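Long-range contacts in alpha-1,3-glucanase (PDB 6K0P), which hydrolyses the alpha-1,3-glucosidic linkages of alpha-1,3-glucan, acting through the catalytic domain of a family 87 glycoside hydrolase: residues A[355-360]-A[378-383]; A[401-406]-A[436-441]; A[409-414]-A[464-469]; A[482-487]-A[510-515]. The protein carries 1 engineered substitution. All coordinates share one frame; numbering follows the deposited sequence. Where two conformers were deposited one is given.

Interaction 1 of 4, residues A[355-360]-A[378-383]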
# COMPACT_ATOMS: atom_id res chain seq x y z
N ASP A 355 -2.08 -5.42 4.34
CA ASP A 355 -3.14 -4.67 3.65
C ASP A 355 -2.79 -3.18 3.61
O ASP A 355 -2.55 -2.57 4.65
CB ASP A 355 -4.46 -4.83 4.41
CG ASP A 355 -5.04 -6.23 4.35
OD1 ASP A 355 -4.86 -6.96 3.35
OD2 ASP A 355 -5.73 -6.59 5.34
N SER A 356 -2.75 -2.59 2.42
CA SER A 356 -2.30 -1.20 2.35
C SER A 356 -3.29 -0.26 3.02
O SER A 356 -2.91 0.55 3.87
CB SER A 356 -2.07 -0.77 0.91
OG SER A 356 -1.05 -1.55 0.29
N PHE A 357 -4.57 -0.37 2.66
CA PHE A 357 -5.65 0.39 3.27
C PHE A 357 -6.69 -0.62 3.70
O PHE A 357 -7.17 -1.39 2.87
CB PHE A 357 -6.25 1.38 2.27
CG PHE A 357 -5.29 2.43 1.80
CD1 PHE A 357 -5.01 3.54 2.58
CD2 PHE A 357 -4.66 2.30 0.58
CE1 PHE A 357 -4.12 4.52 2.15
CE2 PHE A 357 -3.76 3.27 0.14
CZ PHE A 357 -3.49 4.38 0.93
N ALA A 358 -7.05 -0.61 4.98
CA ALA A 358 -7.92 -1.64 5.53
C ALA A 358 -8.94 -1.03 6.48
O ALA A 358 -8.71 0.03 7.08
CB ALA A 358 -7.13 -2.72 6.26
N LEU A 359 -10.07 -1.72 6.59
CA LEU A 359 -11.13 -1.38 7.53
C LEU A 359 -11.56 -2.68 8.19
O LEU A 359 -11.98 -3.61 7.50
CB LEU A 359 -12.31 -0.74 6.79
CG LEU A 359 -13.43 -0.15 7.65
CD1 LEU A 359 -12.94 0.98 8.56
CD2 LEU A 359 -14.53 0.37 6.73
N PHE A 360 -11.39 -2.78 9.50
CA PHE A 360 -11.76 -3.99 10.23
C PHE A 360 -12.87 -3.65 11.21
O PHE A 360 -12.63 -2.99 12.23
CB PHE A 360 -10.59 -4.65 10.95
CG PHE A 360 -10.91 -6.04 11.46
CD1 PHE A 360 -11.63 -6.23 12.63
CD2 PHE A 360 -10.53 -7.16 10.73
CE1 PHE A 360 -11.94 -7.50 13.08
CE2 PHE A 360 -10.84 -8.44 11.17
CZ PHE A 360 -11.54 -8.61 12.34
N LEU A 378 -7.60 6.54 -3.74
CA LEU A 378 -6.50 5.85 -3.09
C LEU A 378 -5.73 5.01 -4.10
O LEU A 378 -6.32 4.35 -4.96
CB LEU A 378 -7.00 4.94 -1.97
CG LEU A 378 -7.80 5.59 -0.83
CD1 LEU A 378 -8.15 4.55 0.23
CD2 LEU A 378 -7.00 6.74 -0.20
N THR A 379 -4.40 5.03 -3.98
CA THR A 379 -3.54 4.18 -4.78
C THR A 379 -2.73 3.29 -3.85
O THR A 379 -2.18 3.77 -2.85
CB THR A 379 -2.60 5.03 -5.63
OG1 THR A 379 -3.38 5.72 -6.62
CG2 THR A 379 -1.53 4.18 -6.31
N ALA A 380 -2.67 1.99 -4.16
CA ALA A 380 -1.87 1.04 -3.39
C ALA A 380 -1.22 0.07 -4.36
O ALA A 380 -1.92 -0.70 -5.02
CB ALA A 380 -2.73 0.31 -2.36
N THR A 381 0.10 0.10 -4.46
CA THR A 381 0.82 -0.71 -5.43
C THR A 381 1.98 -1.42 -4.75
O THR A 381 2.40 -1.05 -3.65
CB THR A 381 1.38 0.14 -6.57
OG1 THR A 381 2.31 1.09 -6.04
CG2 THR A 381 0.26 0.87 -7.31
N ASN A 382 2.52 -2.44 -5.41
CA ASN A 382 3.63 -3.21 -4.86
C ASN A 382 3.33 -3.64 -3.43
O ASN A 382 4.10 -3.39 -2.50
CB ASN A 382 4.94 -2.42 -4.93
CG ASN A 382 5.49 -2.29 -6.33
OD1 ASN A 382 5.70 -1.19 -6.82
ND2 ASN A 382 5.74 -3.43 -6.99
N VAL A 383 2.18 -4.28 -3.25
CA VAL A 383 1.76 -4.74 -1.93
C VAL A 383 2.57 -5.99 -1.62
O VAL A 383 2.41 -7.02 -2.28
CB VAL A 383 0.26 -5.03 -1.88
CG1 VAL A 383 -0.15 -5.24 -0.44
CG2 VAL A 383 -0.53 -3.88 -2.50
O HOH W 1 1.48 -0.86 -1.00
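Ser356 OG lies 3.7 Å from Val383 CG2, yet this hydroxyl is not left to an apolar wall, because two polar groups grip it. One is Thr352 OG1, four residues back in the chain; the other is a water 2.9 Å from Ser356 OG. That water donates in turn to the carbonyl Thr381 O at 2.8 Å, so a single solvent molecule ties the first segment to the second. The first torsion of Ser356 (chi1 -62°) sets OG beside the backbone N of its own residue. Its CB points toward the second segment and meets Ala380 CB at 3.5 Å.

Phe357 carries the remainder of the contact. Leu378 CD1 sits over one face of its ring, displaced toward the rim near CG and CD1, and makes a CH-pi contact 4.1 Å from the ring centroid. The edge of the ring behaves differently: Thr379 O lies there in the ring plane, 3.4 Å from Phe357 CE2, while Ala380 CB fills in beside the same edge. Phe389, on strand 389-392, also packs against Leu378 and Ala380.

The two strands do not pair. Their short axes pass 9.9 Å apart at 107°, as befits strands on different walls of one coil. Inward-facing side chains from two such walls, meeting across a buried interior, are characteristic of the parallel beta-helix of the pectate-lyase-like clan.

Interaction 2 of 4, residues A[401-406]-A[436-441]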
# COMPACT_ATOMS: atom_id res chain seq x y z
N ASN A 401 -12.89 5.26 -6.34
CA ASN A 401 -11.77 5.72 -7.17
C ASN A 401 -10.43 5.18 -6.65
O ASN A 401 -9.59 5.91 -6.12
CB ASN A 401 -11.75 7.24 -7.36
CG ASN A 401 -10.74 7.65 -8.41
OD1 ASN A 401 -10.50 6.90 -9.35
ND2 ASN A 401 -10.14 8.82 -8.26
N LEU A 402 -10.26 3.88 -6.84
CA LEU A 402 -9.11 3.15 -6.33
C LEU A 402 -8.22 2.70 -7.48
O LEU A 402 -8.71 2.34 -8.56
CB LEU A 402 -9.55 1.89 -5.58
CG LEU A 402 -10.67 2.03 -4.56
CD1 LEU A 402 -11.04 0.65 -4.00
CD2 LEU A 402 -10.23 2.99 -3.46
N TYR A 403 -6.91 2.69 -7.24
CA TYR A 403 -5.97 2.02 -8.12
C TYR A 403 -5.15 1.05 -7.28
O TYR A 403 -4.54 1.46 -6.29
CB TYR A 403 -5.03 3.00 -8.83
CG TYR A 403 -4.09 2.27 -9.76
CD1 TYR A 403 -4.55 1.76 -10.97
CD2 TYR A 403 -2.77 2.05 -9.41
CE1 TYR A 403 -3.70 1.06 -11.82
CE2 TYR A 403 -1.91 1.35 -10.26
CZ TYR A 403 -2.39 0.87 -11.46
OH TYR A 403 -1.55 0.18 -12.30
N GLY A 404 -5.16 -0.21 -7.66
CA GLY A 404 -4.32 -1.21 -7.00
C GLY A 404 -3.55 -2.01 -8.01
O GLY A 404 -4.06 -2.32 -9.09
N ALA A 405 -2.31 -2.36 -7.66
CA ALA A 405 -1.49 -3.09 -8.64
C ALA A 405 -0.37 -3.86 -7.96
O ALA A 405 0.16 -3.45 -6.92
CB ALA A 405 -0.90 -2.15 -9.71
N ASP A 406 -0.02 -4.99 -8.58
CA ASP A 406 1.21 -5.72 -8.27
C ASP A 406 1.26 -6.19 -6.81
O ASP A 406 2.14 -5.82 -6.03
CB ASP A 406 2.45 -4.91 -8.69
CG ASP A 406 2.54 -4.76 -10.19
OD1 ASP A 406 2.33 -5.77 -10.88
OD2 ASP A 406 2.80 -3.63 -10.66
N GLY A 436 -15.59 2.31 -8.75
CA GLY A 436 -14.53 2.92 -9.51
C GLY A 436 -13.17 2.41 -9.08
O GLY A 436 -12.59 2.93 -8.12
N ALA A 437 -12.68 1.37 -9.73
CA ALA A 437 -11.40 0.80 -9.33
C ALA A 437 -10.71 0.20 -10.55
O ALA A 437 -11.37 -0.39 -11.41
CB ALA A 437 -11.59 -0.28 -8.26
N THR A 438 -9.40 0.38 -10.62
CA THR A 438 -8.59 -0.32 -11.60
C THR A 438 -7.60 -1.18 -10.83
O THR A 438 -6.93 -0.68 -9.93
CB THR A 438 -7.86 0.65 -12.53
OG1 THR A 438 -8.83 1.45 -13.21
CG2 THR A 438 -7.01 -0.10 -13.55
N LEU A 439 -7.55 -2.47 -11.17
CA LEU A 439 -6.69 -3.43 -10.47
C LEU A 439 -5.83 -4.11 -11.52
O LEU A 439 -6.35 -4.87 -12.36
CB LEU A 439 -7.51 -4.46 -9.69
CG LEU A 439 -8.48 -3.88 -8.65
CD1 LEU A 439 -9.37 -4.99 -8.10
CD2 LEU A 439 -7.73 -3.19 -7.51
N ASP A 440 -4.52 -3.86 -11.49
CA ASP A 440 -3.59 -4.36 -12.49
C ASP A 440 -2.70 -5.42 -11.86
O ASP A 440 -2.00 -5.14 -10.88
CB ASP A 440 -2.70 -3.24 -13.03
CG ASP A 440 -3.46 -2.25 -13.89
OD1 ASP A 440 -4.61 -2.55 -14.26
OD2 ASP A 440 -2.88 -1.18 -14.21
N ARG A 441 -2.72 -6.62 -12.42
CA ARG A 441 -1.80 -7.67 -11.98
C ARG A 441 -1.93 -7.95 -10.48
O ARG A 441 -0.94 -8.00 -9.75
CB ARG A 441 -0.35 -7.36 -12.38
CG ARG A 441 -0.14 -7.19 -13.90
CD ARG A 441 1.26 -6.63 -14.25
NE ARG A 441 1.51 -5.39 -13.52
CZ ARG A 441 1.10 -4.18 -13.91
NH1 ARG A 441 0.45 -4.03 -15.06
NH2 ARG A 441 1.35 -3.13 -13.15
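Arg441 grips Asp406 side-on, with one nitrogen for each carboxylate oxygen. NE donates to Asp406 OD1 at 2.8 Å, and NH2 reaches Asp406 OD2 at 2.9 Å along an almost straight bond (175° at the hydrogen). Both oxygens are approached on their syn sides, though the two flat groups are twisted 37° apart. A bend at chi3 turns the arginine chain back at NE, and Asp440 CB lies against one face of the guanidinium, toward its rim.

A second polar pair stands on the same strands. Tyr403 OH donates to Asp440 OD2 at 2.7 Å, reaching it from above the carboxylate plane; the aspartate stands at the edge of the tyrosine ring, their planes 85° apart. The ring passes Thr438 on the way, its CD1 3.8 Å from Thr438 CB.

Beneath these groups lies a parallel ladder in which Gly436 O, Leu402 O, Thr438 O, Gly404 O and Asp440 O accept in turn, its strands 4.6 Å apart. Farther out, Arg52 forms a salt bridge with Asp406 OD1, Gly51 N donates to Asp406 OD2, and Asn485 ND2 holds Asp440 OD1.

With two arginines and a backbone N-H directed at it, the Asp406 carboxylate is probably kept ionised. This charge cluster, in which the side chain of the buried Asp406 lies about 7 Å from the calcium ion, joins the beta-helix to the loop carrying the calcium ligands Ser50 and Ser53.

Interaction 3 of 4, residues A[409-414]-A[464-469]. With GLC (alpha-D-glucopyranose), chain C.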
# COMPACT_ATOMS: atom_id res chain seq x y z
N THR A 409 0.98 -11.60 -2.92
CA THR A 409 0.40 -12.83 -2.37
C THR A 409 -1.12 -12.88 -2.28
O THR A 409 -1.64 -13.90 -1.82
CB THR A 409 0.93 -13.11 -0.95
OG1 THR A 409 0.45 -12.09 -0.06
CG2 THR A 409 2.45 -13.17 -0.91
N TYR A 410 -1.85 -11.84 -2.69
CA TYR A 410 -3.25 -11.80 -2.26
C TYR A 410 -4.05 -10.88 -3.19
O TYR A 410 -3.48 -10.33 -4.14
CB TYR A 410 -3.24 -11.32 -0.79
CG TYR A 410 -4.18 -12.02 0.17
CD1 TYR A 410 -4.24 -13.40 0.22
CD2 TYR A 410 -5.03 -11.30 1.01
CE1 TYR A 410 -5.08 -14.06 1.09
CE2 TYR A 410 -5.88 -11.95 1.90
CZ TYR A 410 -5.90 -13.33 1.93
OH TYR A 410 -6.75 -13.95 2.82
N PRO A 411 -5.36 -10.72 -2.98
CA PRO A 411 -6.18 -9.94 -3.92
C PRO A 411 -5.80 -8.47 -3.98
O PRO A 411 -5.16 -7.91 -3.09
CB PRO A 411 -7.59 -10.06 -3.33
CG PRO A 411 -7.58 -11.35 -2.62
CD PRO A 411 -6.21 -11.45 -2.03
N GLY A 412 -6.26 -7.83 -5.06
CA GLY A 412 -6.35 -6.38 -5.07
C GLY A 412 -7.30 -5.87 -4.00
O GLY A 412 -6.99 -4.90 -3.30
N ILE A 413 -8.48 -6.49 -3.88
CA ILE A 413 -9.49 -6.13 -2.89
C ILE A 413 -9.98 -7.39 -2.20
O ILE A 413 -10.48 -8.31 -2.87
CB ILE A 413 -10.68 -5.37 -3.51
CG1 ILE A 413 -10.19 -4.16 -4.32
CG2 ILE A 413 -11.64 -4.93 -2.41
CD1 ILE A 413 -11.33 -3.40 -4.99
N THR A 414 -9.83 -7.44 -0.88
CA THR A 414 -10.41 -8.49 -0.05
C THR A 414 -11.69 -7.96 0.58
O THR A 414 -11.68 -6.88 1.19
CB THR A 414 -9.43 -8.89 1.06
OG1 THR A 414 -8.32 -9.57 0.48
CG2 THR A 414 -10.11 -9.83 2.08
N ALA A 464 -8.38 -11.13 -8.26
CA ALA A 464 -8.22 -9.69 -8.08
C ALA A 464 -9.14 -9.16 -6.99
O ALA A 464 -8.75 -8.27 -6.21
CB ALA A 464 -8.48 -8.95 -9.39
N ILE A 465 -10.37 -9.67 -6.93
CA ILE A 465 -11.30 -9.38 -5.85
C ILE A 465 -11.76 -10.70 -5.27
O ILE A 465 -12.22 -11.59 -6.01
CB ILE A 465 -12.52 -8.55 -6.31
CG1 ILE A 465 -12.06 -7.26 -6.99
CG2 ILE A 465 -13.45 -8.25 -5.11
CD1 ILE A 465 -13.20 -6.34 -7.44
N TRP A 466 -11.61 -10.85 -3.96
CA TRP A 466 -12.02 -12.04 -3.23
C TRP A 466 -13.21 -11.66 -2.36
O TRP A 466 -13.10 -10.79 -1.50
CB TRP A 466 -10.85 -12.52 -2.36
CG TRP A 466 -11.06 -13.80 -1.59
CD1 TRP A 466 -11.83 -14.88 -1.94
CD2 TRP A 466 -10.45 -14.13 -0.34
NE1 TRP A 466 -11.73 -15.85 -0.97
CE2 TRP A 466 -10.89 -15.42 0.02
CE3 TRP A 466 -9.57 -13.45 0.51
CZ2 TRP A 466 -10.48 -16.04 1.20
CZ3 TRP A 466 -9.16 -14.07 1.68
CH2 TRP A 466 -9.62 -15.35 2.02
N ILE A 467 -14.34 -12.31 -2.62
CA ILE A 467 -15.55 -12.15 -1.82
C ILE A 467 -15.67 -13.40 -0.97
O ILE A 467 -16.02 -14.48 -1.49
CB ILE A 467 -16.79 -11.95 -2.70
CG1 ILE A 467 -16.60 -10.79 -3.70
CG2 ILE A 467 -18.01 -11.69 -1.81
CD1 ILE A 467 -16.01 -11.20 -5.07
N TYR A 468 -15.36 -13.29 0.32
CA TYR A 468 -15.21 -14.44 1.20
C TYR A 468 -16.24 -14.35 2.32
O TYR A 468 -16.14 -13.49 3.20
CB TYR A 468 -13.80 -14.47 1.81
CG TYR A 468 -13.49 -15.65 2.71
CD1 TYR A 468 -13.81 -16.95 2.33
CD2 TYR A 468 -12.84 -15.46 3.92
CE1 TYR A 468 -13.49 -18.03 3.15
CE2 TYR A 468 -12.52 -16.53 4.75
CZ TYR A 468 -12.85 -17.82 4.35
OH TYR A 468 -12.55 -18.89 5.16
N GLY A 469 -17.22 -15.25 2.29
CA GLY A 469 -18.12 -15.41 3.41
C GLY A 469 -17.43 -16.27 4.44
O GLY A 469 -17.10 -17.42 4.15
C1 GLC C . -7.05 -21.44 5.40
C2 GLC C . -6.62 -20.55 6.53
C3 GLC C . -7.63 -19.51 6.90
C4 GLC C . -8.04 -18.79 5.65
C5 GLC C . -8.64 -19.82 4.71
C6 GLC C . -9.04 -19.17 3.42
O1 GLC C . -7.95 -22.25 5.88
O2 GLC C . -6.26 -21.33 7.66
O3 GLC C . -6.90 -18.53 7.59
O4 GLC C . -9.00 -17.77 5.92
O5 GLC C . -7.67 -20.76 4.37
O6 GLC C . -9.46 -20.07 2.43
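Trp466 lies obliquely to Tyr410, their ring planes 77° apart and the centroid of the tyrosine ring 5.4 Å from that of the indole's six-membered ring. CG of Trp466 stands anti to the backbone N (chi1 -176°), and the indole runs alongside Thr414, whose CG2 is 4.0 Å from Trp466 CE3. Pro411 crosses obliquely near the root of the side chain, its CG 3.5 Å from Trp466 CB. Across the indole plane from Pro411, Tyr468 packs closely, with Trp466 CZ2 lying 3.4 Å above one face of its ring, toward the rim.

Underneath, Ile413 N bonds to Ala464 O and Trp466 N to Ile413 O, fixing a parallel register. Ile413 CB and Ile465 CG1, 4.2 Å apart, pack on the face away from the aromatic side chains.

The glucose meets the indole at its edge, with C6 4.1 Å from Trp466 CH2, and Tyr468 OH stands 3.8 Å from its O4. Trp466 NE1 bonds to Gln495 OE1, while Gln495 NE2 reaches the sugar, as do Gln460 and Glu529. The tryptophan therefore acts largely as second shell: its N-H, bonded to OE1, is consistent with an amide held with NE2 toward the sugar.

Interaction 4 of 4, residues A[482-487]-A[510-515]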
# COMPACT_ATOMS: atom_id res chain seq x y z
N VAL A 482 -15.41 -1.26 -12.33
CA VAL A 482 -14.10 -1.83 -12.03
C VAL A 482 -13.48 -2.38 -13.30
O VAL A 482 -14.13 -3.12 -14.05
CB VAL A 482 -14.19 -2.93 -10.96
CG1 VAL A 482 -12.78 -3.50 -10.69
CG2 VAL A 482 -14.78 -2.39 -9.68
N ASP A 483 -12.22 -2.04 -13.53
CA ASP A 483 -11.44 -2.65 -14.59
C ASP A 483 -10.35 -3.50 -13.95
O ASP A 483 -9.55 -3.00 -13.16
CB ASP A 483 -10.83 -1.58 -15.49
CG ASP A 483 -11.89 -0.82 -16.25
OD1 ASP A 483 -12.73 -1.48 -16.89
OD2 ASP A 483 -11.91 0.42 -16.18
N ILE A 484 -10.33 -4.78 -14.30
CA ILE A 484 -9.38 -5.75 -13.76
C ILE A 484 -8.51 -6.20 -14.92
O ILE A 484 -8.98 -6.90 -15.83
CB ILE A 484 -10.09 -6.93 -13.08
CG1 ILE A 484 -10.83 -6.43 -11.83
CG2 ILE A 484 -9.09 -8.01 -12.72
CD1 ILE A 484 -11.81 -7.44 -11.25
N ASN A 485 -7.25 -5.80 -14.91
CA ASN A 485 -6.35 -6.04 -16.03
C ASN A 485 -5.30 -7.05 -15.63
O ASN A 485 -4.59 -6.85 -14.63
CB ASN A 485 -5.68 -4.74 -16.45
CG ASN A 485 -6.68 -3.71 -16.93
OD1 ASN A 485 -7.50 -4.00 -17.80
ND2 ASN A 485 -6.64 -2.53 -16.34
N ASN A 486 -5.19 -8.13 -16.40
CA ASN A 486 -4.15 -9.13 -16.23
C ASN A 486 -4.03 -9.62 -14.79
O ASN A 486 -2.92 -9.65 -14.23
CB ASN A 486 -2.82 -8.58 -16.73
CG ASN A 486 -1.74 -9.64 -16.88
OD1 ASN A 486 -2.03 -10.84 -16.95
ND2 ASN A 486 -0.48 -9.20 -16.92
N PRO A 487 -5.13 -10.00 -14.14
CA PRO A 487 -5.02 -10.56 -12.80
C PRO A 487 -4.21 -11.84 -12.86
O PRO A 487 -4.21 -12.54 -13.88
CB PRO A 487 -6.47 -10.85 -12.40
CG PRO A 487 -7.14 -11.15 -13.71
CD PRO A 487 -6.48 -10.22 -14.71
N GLU A 510 -21.46 -4.67 -11.10
CA GLU A 510 -21.99 -3.87 -12.20
C GLU A 510 -20.87 -3.14 -12.93
O GLU A 510 -20.03 -2.50 -12.29
CB GLU A 510 -22.98 -2.81 -11.68
CG GLU A 510 -24.11 -3.36 -10.81
CD GLU A 510 -24.96 -2.25 -10.19
OE1 GLU A 510 -24.54 -1.07 -10.22
OE2 GLU A 510 -26.05 -2.57 -9.68
N ASN A 511 -20.87 -3.20 -14.26
CA ASN A 511 -19.92 -2.45 -15.09
C ASN A 511 -18.47 -2.82 -14.73
O ASN A 511 -17.69 -2.00 -14.23
CB ASN A 511 -20.11 -0.93 -14.96
CG ASN A 511 -21.51 -0.49 -15.30
OD1 ASN A 511 -22.17 -1.08 -16.14
ND2 ASN A 511 -21.96 0.58 -14.65
N VAL A 512 -18.13 -4.07 -15.01
CA VAL A 512 -16.82 -4.62 -14.67
C VAL A 512 -16.24 -5.25 -15.92
O VAL A 512 -16.93 -6.00 -16.62
CB VAL A 512 -16.91 -5.63 -13.51
CG1 VAL A 512 -15.57 -6.32 -13.30
CG2 VAL A 512 -17.35 -4.92 -12.24
N ASN A 513 -14.97 -4.95 -16.20
CA ASN A 513 -14.23 -5.57 -17.28
C ASN A 513 -13.09 -6.39 -16.69
O ASN A 513 -12.33 -5.89 -15.85
CB ASN A 513 -13.66 -4.51 -18.23
CG ASN A 513 -14.75 -3.71 -18.90
OD1 ASN A 513 -15.64 -4.28 -19.53
ND2 ASN A 513 -14.70 -2.40 -18.76
N ILE A 514 -13.00 -7.65 -17.09
CA ILE A 514 -11.96 -8.56 -16.62
C ILE A 514 -11.16 -8.99 -17.83
O ILE A 514 -11.65 -9.76 -18.67
CB ILE A 514 -12.56 -9.78 -15.89
CG1 ILE A 514 -13.36 -9.33 -14.66
CG2 ILE A 514 -11.44 -10.75 -15.49
CD1 ILE A 514 -14.40 -10.35 -14.19
N ASN A 515 -9.93 -8.50 -17.94
CA ASN A 515 -9.15 -8.60 -19.17
C ASN A 515 -7.96 -9.54 -18.97
O ASN A 515 -7.14 -9.33 -18.07
CB ASN A 515 -8.65 -7.22 -19.60
CG ASN A 515 -9.79 -6.27 -19.85
OD1 ASN A 515 -10.74 -6.59 -20.57
ND2 ASN A 515 -9.72 -5.09 -19.24
O HOH W 2 -15.55 -0.86 -15.86
O HOH W 3 -11.29 -2.51 -19.62
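Asn511 takes Val482 N on its carbonyl oxygen at 3.1 Å, opening the ladder at a corner of the chain. Its own amide looks along the stack of coils, ND2 to Asn481 OD1 and OD1 to Asn543 ND2. Val512 follows with its side chain turned to the interior, where CG2 meets Val482 CB at 3.9 Å.

Asn513 faces the other way. Besides its backbone bonds to Val482 O and Ile484 N, its ND2 donates to Asp483 OD1 at 2.9 Å. The amide and carboxylate are nearly coplanar, 3° apart, and the oxygen is met almost straight on. Asp483 OD2 has a second partner, forming a salt bridge with Arg13. Ile514 returns to the interior, where its CG1 lies alongside Ile484 CD1 at 4.2 Å.

Asn515 repeats the motif of Asn513: ND2 reaches Asn485 OD1 at 2.9 Å, with the two amide planes 11° apart. Each amide thus lies beside its partner on the neighbouring strand, nearly in one plane. Asn515 OD1 in turn accepts from Asn547 ND2, and a water joins Asn515 ND2, 3.0 Å away, to Asp483 OD1 by a longer bond. Asn515 O closes the pairing by accepting Asn486 N at 2.8 Å.

The aliphatic stacks line the interior, while the amide runs Asn481-Asn511-Asn543, at the corner, and Asn485-Asn515-Asn547 are asparagine ladders, characteristic of the parallel beta-helix.

Interactions 2 and 4 belong to one run of parallel strands, with centres 9 Å apart: Ala437 O lies 2.8 Å from Asp483 N and Leu439 O 2.9 Å from Asn485 N. Interaction 1 joins the same run through strand 378-381, where Ala380 N is 2.9 Å from Tyr403 O, but crosses the interior to another wall. Interaction 3 contributes side chains to the same interior, Leu439 CD1 touching Ile465 CG1 at 3.7 Å and Ala464 CB meeting Ile484 CG2 at 3.5 Å. Its strand 465-469 also reaches the glycan pocket, whereas the side chain of Ser356 in interaction 1 stays about 13 Å from a bound glucose.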